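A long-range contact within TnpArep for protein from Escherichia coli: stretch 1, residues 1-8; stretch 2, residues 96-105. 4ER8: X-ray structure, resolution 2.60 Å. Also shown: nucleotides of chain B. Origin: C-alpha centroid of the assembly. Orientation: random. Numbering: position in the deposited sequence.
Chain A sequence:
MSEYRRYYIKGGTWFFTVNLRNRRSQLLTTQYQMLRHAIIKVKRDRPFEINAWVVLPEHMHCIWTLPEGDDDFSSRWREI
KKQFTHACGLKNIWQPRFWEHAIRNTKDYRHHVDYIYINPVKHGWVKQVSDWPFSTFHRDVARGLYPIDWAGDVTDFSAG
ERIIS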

# COMPACT_ATOMS: atom_id res chain seq x y z
N MET A 1 -18.94 -6.24 -13.93
CA MET A 1 -18.08 -5.23 -14.65
C MET A 1 -17.86 -3.89 -13.85
O MET A 1 -18.85 -3.38 -13.22
CB MET A 1 -18.63 -5.00 -16.08
CG MET A 1 -19.74 -3.92 -16.24
SD MET A 1 -19.94 -3.27 -17.96
CE MET A 1 -19.18 -1.61 -17.85
N SER A 2 -16.62 -3.33 -13.85
CA SER A 2 -16.29 -2.08 -13.08
C SER A 2 -16.60 -0.79 -13.84
O SER A 2 -16.83 -0.85 -15.05
CB SER A 2 -14.84 -2.05 -12.65
OG SER A 2 -14.03 -1.74 -13.74
N GLU A 3 -16.59 0.36 -13.15
CA GLU A 3 -17.05 1.61 -13.78
C GLU A 3 -16.18 2.77 -13.38
O GLU A 3 -16.42 3.91 -13.81
CB GLU A 3 -18.50 2.01 -13.37
CG GLU A 3 -19.58 0.91 -13.22
CD GLU A 3 -20.37 0.68 -14.51
OE1 GLU A 3 -20.80 1.68 -15.12
OE2 GLU A 3 -20.58 -0.51 -14.91
N TYR A 4 -15.21 2.55 -12.52
CA TYR A 4 -14.43 3.69 -12.05
C TYR A 4 -13.54 4.24 -13.17
O TYR A 4 -13.21 3.54 -14.14
CB TYR A 4 -13.60 3.36 -10.81
CG TYR A 4 -12.68 2.17 -10.98
CD1 TYR A 4 -11.51 2.28 -11.71
CD2 TYR A 4 -12.99 0.91 -10.40
CE1 TYR A 4 -10.68 1.21 -11.87
CE2 TYR A 4 -12.14 -0.14 -10.55
CZ TYR A 4 -11.00 0.00 -11.28
OH TYR A 4 -10.12 -1.03 -11.47
N ARG A 5 -13.16 5.51 -13.03
CA ARG A 5 -12.24 6.13 -13.94
C ARG A 5 -11.02 6.61 -13.17
O ARG A 5 -11.16 7.32 -12.18
CB ARG A 5 -12.92 7.28 -14.65
CG ARG A 5 -11.95 8.25 -15.27
CD ARG A 5 -12.67 9.53 -15.70
NE ARG A 5 -11.74 10.24 -16.54
CZ ARG A 5 -11.81 11.53 -16.84
NH1 ARG A 5 -12.79 12.30 -16.36
NH2 ARG A 5 -10.86 12.05 -17.61
N ARG A 6 -9.81 6.24 -13.62
CA ARG A 6 -8.61 6.62 -12.90
C ARG A 6 -8.57 8.13 -12.78
O ARG A 6 -8.91 8.88 -13.70
CB ARG A 6 -7.37 6.06 -13.55
CG ARG A 6 -7.25 4.53 -13.49
CD ARG A 6 -7.58 3.95 -12.12
NE ARG A 6 -7.03 2.60 -11.91
CZ ARG A 6 -7.29 1.82 -10.86
NH1 ARG A 6 -8.12 2.19 -9.91
NH2 ARG A 6 -6.71 0.64 -10.75
N TYR A 7 -8.22 8.61 -11.61
CA TYR A 7 -8.19 10.03 -11.43
C TYR A 7 -6.72 10.46 -11.63
O TYR A 7 -5.87 10.28 -10.76
CB TYR A 7 -8.76 10.30 -10.05
CG TYR A 7 -8.97 11.69 -9.52
CD1 TYR A 7 -7.93 12.63 -9.52
CD2 TYR A 7 -10.16 12.00 -8.84
CE1 TYR A 7 -8.10 13.90 -8.91
CE2 TYR A 7 -10.35 13.24 -8.24
CZ TYR A 7 -9.33 14.20 -8.27
OH TYR A 7 -9.51 15.43 -7.65
N TYR A 8 -6.43 10.98 -12.83
CA TYR A 8 -5.05 11.32 -13.19
C TYR A 8 -4.78 12.79 -12.99
O TYR A 8 -5.48 13.65 -13.52
CB TYR A 8 -4.73 10.96 -14.64
CG TYR A 8 -4.62 9.49 -14.95
CD1 TYR A 8 -5.51 8.87 -15.83
CD2 TYR A 8 -3.64 8.72 -14.39
CE1 TYR A 8 -5.38 7.54 -16.15
CE2 TYR A 8 -3.52 7.35 -14.69
CZ TYR A 8 -4.40 6.78 -15.55
OH TYR A 8 -4.28 5.45 -15.87
N PRO A 96 -6.93 -8.45 -9.85
CA PRO A 96 -6.70 -7.57 -10.98
C PRO A 96 -6.83 -6.10 -10.60
O PRO A 96 -7.57 -5.74 -9.67
CB PRO A 96 -7.84 -7.97 -11.95
CG PRO A 96 -7.98 -9.46 -11.72
CD PRO A 96 -7.86 -9.55 -10.19
N ARG A 97 -6.12 -5.27 -11.35
CA ARG A 97 -5.99 -3.85 -11.08
C ARG A 97 -5.82 -3.59 -9.58
O ARG A 97 -5.09 -4.33 -8.91
CB ARG A 97 -7.12 -3.10 -11.74
CG ARG A 97 -7.40 -3.61 -13.16
CD ARG A 97 -8.57 -2.91 -13.80
NE ARG A 97 -8.33 -1.48 -13.97
CZ ARG A 97 -9.18 -0.61 -14.50
NH1 ARG A 97 -10.34 -1.02 -14.96
NH2 ARG A 97 -8.84 0.67 -14.61
N PHE A 98 -6.46 -2.54 -9.06
CA PHE A 98 -6.22 -2.03 -7.70
C PHE A 98 -7.14 -0.84 -7.41
O PHE A 98 -7.65 -0.19 -8.34
CB PHE A 98 -4.76 -1.57 -7.56
CG PHE A 98 -4.36 -0.54 -8.56
CD1 PHE A 98 -4.53 0.83 -8.29
CD2 PHE A 98 -3.79 -0.90 -9.80
CE1 PHE A 98 -4.18 1.81 -9.23
CE2 PHE A 98 -3.41 0.08 -10.73
CZ PHE A 98 -3.64 1.44 -10.46
N TRP A 99 -7.33 -0.54 -6.12
CA TRP A 99 -8.12 0.58 -5.69
C TRP A 99 -7.27 1.83 -5.63
O TRP A 99 -6.17 1.78 -5.10
CB TRP A 99 -8.75 0.27 -4.33
CG TRP A 99 -9.42 1.46 -3.67
CD1 TRP A 99 -8.86 2.32 -2.75
CD2 TRP A 99 -10.76 1.89 -3.87
NE1 TRP A 99 -9.78 3.27 -2.38
CE2 TRP A 99 -10.95 3.04 -3.06
CE3 TRP A 99 -11.82 1.42 -4.65
CZ2 TRP A 99 -12.17 3.73 -3.01
CZ3 TRP A 99 -13.04 2.12 -4.62
CH2 TRP A 99 -13.20 3.26 -3.81
N GLU A 100 -7.79 2.94 -6.15
CA GLU A 100 -7.08 4.23 -6.20
C GLU A 100 -7.94 5.34 -5.67
O GLU A 100 -9.13 5.48 -6.06
CB GLU A 100 -6.72 4.61 -7.63
CG GLU A 100 -6.32 6.14 -7.82
CD GLU A 100 -7.50 7.04 -8.20
OE1 GLU A 100 -7.85 8.01 -7.47
OE2 GLU A 100 -8.12 6.74 -9.24
N HIS A 101 -7.36 6.16 -4.81
CA HIS A 101 -8.06 7.33 -4.35
C HIS A 101 -7.13 8.52 -4.20
O HIS A 101 -6.09 8.46 -3.51
CB HIS A 101 -8.82 7.05 -3.05
CG HIS A 101 -9.25 8.30 -2.33
ND1 HIS A 101 -10.40 8.99 -2.65
CD2 HIS A 101 -8.66 8.99 -1.32
CE1 HIS A 101 -10.50 10.05 -1.87
NE2 HIS A 101 -9.46 10.07 -1.04
N ALA A 102 -7.54 9.61 -4.85
CA ALA A 102 -6.75 10.83 -4.90
C ALA A 102 -6.91 11.62 -3.60
O ALA A 102 -8.06 11.99 -3.22
CB ALA A 102 -7.22 11.64 -6.04
N ILE A 103 -5.77 11.94 -2.97
CA ILE A 103 -5.77 12.79 -1.78
C ILE A 103 -5.57 14.28 -2.08
O ILE A 103 -4.49 14.71 -2.45
CB ILE A 103 -4.73 12.36 -0.80
CG1 ILE A 103 -5.12 11.02 -0.23
CG2 ILE A 103 -4.62 13.39 0.33
CD1 ILE A 103 -4.00 10.27 0.28
N ARG A 104 -6.63 15.06 -1.84
CA ARG A 104 -6.67 16.47 -2.22
C ARG A 104 -6.31 17.46 -1.09
O ARG A 104 -6.11 18.64 -1.39
CB ARG A 104 -8.07 16.81 -2.77
CG ARG A 104 -8.46 16.13 -4.11
CD ARG A 104 -8.69 14.54 -4.03
NE ARG A 104 -10.01 14.04 -3.54
CZ ARG A 104 -10.37 13.89 -2.25
NH1 ARG A 104 -9.54 14.20 -1.23
NH2 ARG A 104 -11.59 13.43 -1.97
N ASN A 105 -6.23 17.01 0.18
CA ASN A 105 -5.97 17.90 1.36
C ASN A 105 -5.30 17.19 2.52
O ASN A 105 -5.42 15.96 2.66
CB ASN A 105 -7.27 18.52 1.89
CG ASN A 105 -8.19 17.48 2.51
OD1 ASN A 105 -9.14 17.00 1.88
ND2 ASN A 105 -7.93 17.13 3.75
O5' DG B 1 -17.44 11.87 -5.90
C5' DG B 1 -18.32 11.36 -6.95
C4' DG B 1 -17.67 10.36 -7.89
O4' DG B 1 -16.32 10.82 -8.30
C3' DG B 1 -17.44 8.99 -7.26
O3' DG B 1 -18.63 8.25 -7.18
C2' DG B 1 -16.43 8.45 -8.27
C1' DG B 1 -15.54 9.67 -8.55
N9 DG B 1 -14.43 9.87 -7.66
C8 DG B 1 -14.45 10.69 -6.55
N7 DG B 1 -13.29 10.68 -5.90
C5 DG B 1 -12.45 9.84 -6.63
C6 DG B 1 -11.10 9.50 -6.42
O6 DG B 1 -10.37 9.90 -5.48
N1 DG B 1 -10.58 8.61 -7.39
C2 DG B 1 -11.36 8.14 -8.43
N2 DG B 1 -10.75 7.29 -9.25
N3 DG B 1 -12.65 8.47 -8.64
C4 DG B 1 -13.14 9.31 -7.71
P DA B 3 -16.94 0.74 -9.25
OP1 DA B 3 -16.37 0.25 -10.50
OP2 DA B 3 -18.38 0.99 -9.31
O5' DA B 3 -16.66 -0.09 -7.91
C5' DA B 3 -15.36 -0.45 -7.50
C4' DA B 3 -14.87 -1.62 -8.36
O4' DA B 3 -13.51 -1.96 -8.00
C3' DA B 3 -15.64 -2.92 -8.29
O3' DA B 3 -15.45 -3.54 -9.49
C2' DA B 3 -14.89 -3.66 -7.19
C1' DA B 3 -13.44 -3.27 -7.51
N9 DA B 3 -12.46 -3.16 -6.43
C8 DA B 3 -12.63 -2.74 -5.14
N7 DA B 3 -11.53 -2.73 -4.44
C5 DA B 3 -10.56 -3.20 -5.32
C6 DA B 3 -9.17 -3.43 -5.19
N6 DA B 3 -8.43 -3.23 -4.06
N1 DA B 3 -8.53 -3.86 -6.30
C2 DA B 3 -9.23 -4.05 -7.41
N3 DA B 3 -10.53 -3.89 -7.63
C4 DA B 3 -11.13 -3.44 -6.55
P DT B 2 -18.74 6.82 -6.43
OP1 DT B 2 -20.12 6.29 -6.63
OP2 DT B 2 -18.22 6.92 -5.05
O5' DT B 2 -17.79 5.88 -7.28
C5' DT B 2 -18.21 5.22 -8.45
C4' DT B 2 -17.01 4.36 -8.84
O4' DT B 2 -15.82 5.14 -8.54
C3' DT B 2 -16.87 3.04 -8.07
O3' DT B 2 -16.28 2.13 -8.92
C2' DT B 2 -15.83 3.41 -7.04
C1' DT B 2 -14.92 4.37 -7.79
N1 DT B 2 -14.04 5.19 -6.89
C2 DT B 2 -12.66 5.08 -6.99
O2 DT B 2 -12.08 4.38 -7.78
N3 DT B 2 -11.93 5.84 -6.11
C4 DT B 2 -12.40 6.68 -5.12
O4 DT B 2 -11.63 7.30 -4.36
C5 DT B 2 -13.85 6.75 -5.04
C7 DT B 2 -14.48 7.67 -4.00
C6 DT B 2 -14.58 6.01 -5.92
O HOH W 1 -11.04 2.91 -15.26

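The most unusual feature of this contact is that one guanine base is held by both stretches at once, by R5 O of stretch 1 and by E100 and A102 N of stretch 2, and the glutamate also ties the stretches to each other. The carboxylate of E100 faces DG1 squarely: N1 of DG1 donates to E100 OE1 (2.8 Å) and N2 of DG1 to E100 OE2 (2.7 Å), a pairing that suits a side chain with two acceptors side by side. OE2 of E100 also accepts the backbone N of Y7 at 3.0 Å, with a nearly straight N-H...O angle of 162°. The base completes the link from its own side, since N2 of DG1 donates to R5 O (3.0 Å) and O6 of DG1 accepts from A102 N (2.9 Å). Such direct engagement of DNA fits the name TnpArep.

A second anchor is the side chain of R6. Its CA-to-CB bond points sideways, but with chi1 and chi2 both m the guanidinium comes close to the other stretch. There both terminal nitrogens donate to one carbonyl, NH2 of R6 to F98 O at 2.7 Å and NH1 of R6 to F98 O at 2.9 Å. The same guanidinium lies flat on the F98 ring, its CZ 3.8 Å from the ring centroid and the planes 24° apart. Arginine suits this place because its planar cation can donate along its edge while its face rests on an aromatic ring. Over the opposite face stands R97, whose NH2 is 3.8 Å from NE of R6. These are like charges, so their proximity is not itself attractive; both groups have hydrogen-bond partners elsewhere in the structure.

R97 is also joined to stretch 1 through a water, which donates to Y4 O (2.5 Å) and accepts from R97 NH2 (3.2 Å). The Y4 hydroxyl sits over one face of the R97 guanidinium, with Y4 OH 3.1 Å from R97 NE, a packing contact whose angle is too poor for a hydrogen bond.

Farther along, the contact becomes apolar. CB of A102 lies 3.7 Å from the centroid of the Y7 ring and only 10° off its normal, a CH-pi contact in which the small methyl group meets the aromatic face. The Y7 ring reaches on to R104, where Y7 OH approaches R104 CG at 3.8 Å. Together the stretches bury 504 Å², and R6 has the largest area covered. No backbone-to-backbone hydrogen bond joins them: each direct hydrogen bond across the contact pairs a side chain with a main-chain atom.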